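Long-range contact in hemin degrading factor (PDB 4IMH), which binds heme in the cytoplasm of Pseudomonas aeruginosa and probably serves in heme transport and breakdown: residues V273-W278 and V285-F290. Residues are numbered along the deposited sequence; the frame is centred on the assembly and turned at random. Where two conformers were deposited one is given.
Sequences VCNLKW and VLDPEF
The open end of the antiparallel beta hairpin 276-279/282-286 is held by the carboxylate of Asp287, which grips the backbone of Cys274 and Asn275. The hairpin forms one margin of a nine-stranded antiparallel sheet, with 276-279 as the outermost strand. Leu276 and Val285 make a non-hydrogen-bonded pair. Beside them, Leu286 N donates to Asn275 O at 2.7 Å. The next residue, Asp287, bonds through its side chain. Asp287 OD2 accepts Cys274 N at 2.8 Å, and Asp287 OD1 accepts Asn275 N at 2.7 Å. Both oxygens use their syn lone pairs, so two successive N-H groups meet one carboxylate. With CG anti to its own carbonyl carbon (chi1 -67°), Asp287 brings the carboxylate in to these N-H groups. A bond from Asn275 ND2 to Asp287 OD1 is weak and doubtful. Lys277 CB touches Leu286 CD1. Leu276 and Val285 point the same way and lie side by side, on the face where Leu276 also meets helix 241-252. The ring of Phe290 stacks on His269. Val273 CG1 touches Val285 CG1 at 3.9 Å and reaches the Phe290 ring at its edge, 4.1 Å from CE2.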
loop_
_atom_site.group_PDB
_atom_site.type_symbol
_atom_site.label_atom_id
_atom_site.label_comp_id
_atom_site.label_asym_id
_atom_site.label_seq_id
_atom_site.Cartn_x
_atom_site.Cartn_y
_atom_site.Cartn_z
ATOM N N VAL A 273 -8.091 -11.541 -11.953
ATOM C CA VAL A 273 -9.142 -10.909 -11.168
ATOM C C VAL A 273 -10.424 -11.404 -11.810
ATOM O O VAL A 273 -10.434 -11.685 -13.003
ATOM C CB VAL A 273 -9.069 -9.387 -11.178
ATOM C CG1 VAL A 273 -7.927 -8.901 -10.361
ATOM C CG2 VAL A 273 -8.992 -8.849 -12.659
ATOM N N CYS A 274 -11.485 -11.551 -11.026
ATOM C CA CYS A 274 -12.684 -12.200 -11.518
ATOM C C CYS A 274 -13.926 -11.342 -11.339
ATOM O O CYS A 274 -14.578 -11.012 -12.317
ATOM C CB CYS A 274 -12.874 -13.550 -10.822
ATOM S SG CYS A 274 -11.542 -14.744 -11.177
ATOM N N ASN A 275 -14.241 -10.990 -10.098
ATOM C CA ASN A 275 -15.508 -10.327 -9.788
ATOM C C ASN A 275 -15.321 -8.837 -9.534
ATOM O O ASN A 275 -14.666 -8.422 -8.571
ATOM C CB ASN A 275 -16.174 -11.022 -8.613
ATOM C CG ASN A 275 -16.322 -12.528 -8.849
ATOM O OD1 ASN A 275 -17.067 -12.958 -9.726
ATOM N ND2 ASN A 275 -15.584 -13.330 -8.072
ATOM N N LEU A 276 -15.855 -8.042 -10.456
ATOM C CA LEU A 276 -15.714 -6.584 -10.435
ATOM C C LEU A 276 -17.047 -5.902 -10.150
ATOM O O LEU A 276 -18.091 -6.378 -10.565
ATOM C CB LEU A 276 -15.191 -6.106 -11.777
ATOM C CG LEU A 276 -13.962 -6.847 -12.291
ATOM C CD1 LEU A 276 -13.609 -6.305 -13.654
ATOM C CD2 LEU A 276 -12.821 -6.699 -11.338
ATOM N N LYS A 277 -17.007 -4.762 -9.485
ATOM C CA LYS A 277 -18.244 -4.083 -9.133
ATOM C C LYS A 277 -18.019 -2.597 -8.941
ATOM O O LYS A 277 -17.100 -2.165 -8.244
ATOM C CB LYS A 277 -18.820 -4.670 -7.836
ATOM C CG LYS A 277 -20.134 -4.077 -7.400
ATOM C CD LYS A 277 -21.271 -4.812 -7.990
ATOM C CE LYS A 277 -22.562 -4.360 -7.373
ATOM N NZ LYS A 277 -23.422 -5.521 -7.175
ATOM N N TRP A 278 -18.895 -1.822 -9.550
ATOM C CA TRP A 278 -18.961 -0.404 -9.295
ATOM C C TRP A 278 -19.981 -0.124 -8.229
ATOM O O TRP A 278 -21.085 -0.673 -8.268
ATOM C CB TRP A 278 -19.362 0.361 -10.550
ATOM C CG TRP A 278 -18.311 0.628 -11.573
ATOM C CD1 TRP A 278 -18.061 -0.076 -12.739
ATOM C CD2 TRP A 278 -17.392 1.716 -11.555
ATOM N NE1 TRP A 278 -17.034 0.527 -13.438
ATOM C CE2 TRP A 278 -16.612 1.628 -12.739
ATOM C CE3 TRP A 278 -17.158 2.776 -10.663
ATOM C CZ2 TRP A 278 -15.628 2.549 -13.034
ATOM C CZ3 TRP A 278 -16.193 3.683 -10.967
ATOM C CH2 TRP A 278 -15.441 3.576 -12.147
ATOM N N VAL A 285 -12.601 -4.815 -6.882
ATOM C CA VAL A 285 -12.386 -6.231 -7.135
ATOM C C VAL A 285 -12.874 -6.987 -5.892
ATOM O O VAL A 285 -12.492 -6.645 -4.754
ATOM C CB VAL A 285 -10.885 -6.546 -7.421
ATOM C CG1 VAL A 285 -10.721 -8.013 -7.787
ATOM C CG2 VAL A 285 -10.367 -5.645 -8.493
ATOM N N LEU A 286 -13.772 -7.953 -6.088
ATOM C CA LEU A 286 -14.373 -8.672 -4.971
ATOM C C LEU A 286 -14.187 -10.179 -5.111
ATOM O O LEU A 286 -15.147 -10.915 -5.266
ATOM C CB LEU A 286 -15.862 -8.329 -4.872
ATOM C CG LEU A 286 -16.120 -6.835 -4.642
ATOM C CD1 LEU A 286 -17.633 -6.554 -4.819
ATOM C CD2 LEU A 286 -15.588 -6.391 -3.274
ATOM N N ASP A 287 -12.943 -10.633 -5.032
ATOM C CA ASP A 287 -12.644 -12.045 -5.182
ATOM C C ASP A 287 -12.374 -12.710 -3.824
ATOM O O ASP A 287 -12.084 -12.043 -2.810
ATOM C CB ASP A 287 -11.446 -12.229 -6.117
ATOM C CG ASP A 287 -11.756 -11.828 -7.546
ATOM O OD1 ASP A 287 -12.943 -11.728 -7.885
ATOM O OD2 ASP A 287 -10.807 -11.618 -8.349
ATOM N N PRO A 288 -12.434 -14.041 -3.804
ATOM C CA PRO A 288 -12.354 -14.745 -2.521
ATOM C C PRO A 288 -11.068 -14.447 -1.738
ATOM O O PRO A 288 -11.144 -14.353 -0.511
ATOM C CB PRO A 288 -12.452 -16.217 -2.939
ATOM C CG PRO A 288 -13.259 -16.172 -4.205
ATOM C CD PRO A 288 -12.805 -14.943 -4.915
ATOM N N GLU A 289 -9.926 -14.246 -2.411
ATOM C CA GLU A 289 -8.642 -14.036 -1.704
ATOM C C GLU A 289 -8.086 -12.605 -1.768
ATOM O O GLU A 289 -7.080 -12.287 -1.123
ATOM C CB GLU A 289 -7.583 -15.013 -2.231
ATOM C CG GLU A 289 -7.839 -16.482 -1.807
ATOM C CD GLU A 289 -7.614 -16.733 -0.299
ATOM O OE1 GLU A 289 -6.433 -16.782 0.164
ATOM O OE2 GLU A 289 -8.630 -16.881 0.423
ATOM N N PHE A 290 -8.751 -11.753 -2.531
ATOM C CA PHE A 290 -8.266 -10.426 -2.878
ATOM C C PHE A 290 -9.458 -9.478 -3.005
ATOM O O PHE A 290 -10.399 -9.763 -3.752
ATOM C CB PHE A 290 -7.489 -10.497 -4.215
ATOM C CG PHE A 290 -7.024 -9.150 -4.768
ATOM C CD1 PHE A 290 -6.408 -8.228 -3.968
ATOM C CD2 PHE A 290 -7.146 -8.870 -6.131
ATOM C CE1 PHE A 290 -5.937 -6.994 -4.467
ATOM C CE2 PHE A 290 -6.701 -7.642 -6.660
ATOM C CZ PHE A 290 -6.070 -6.702 -5.833
#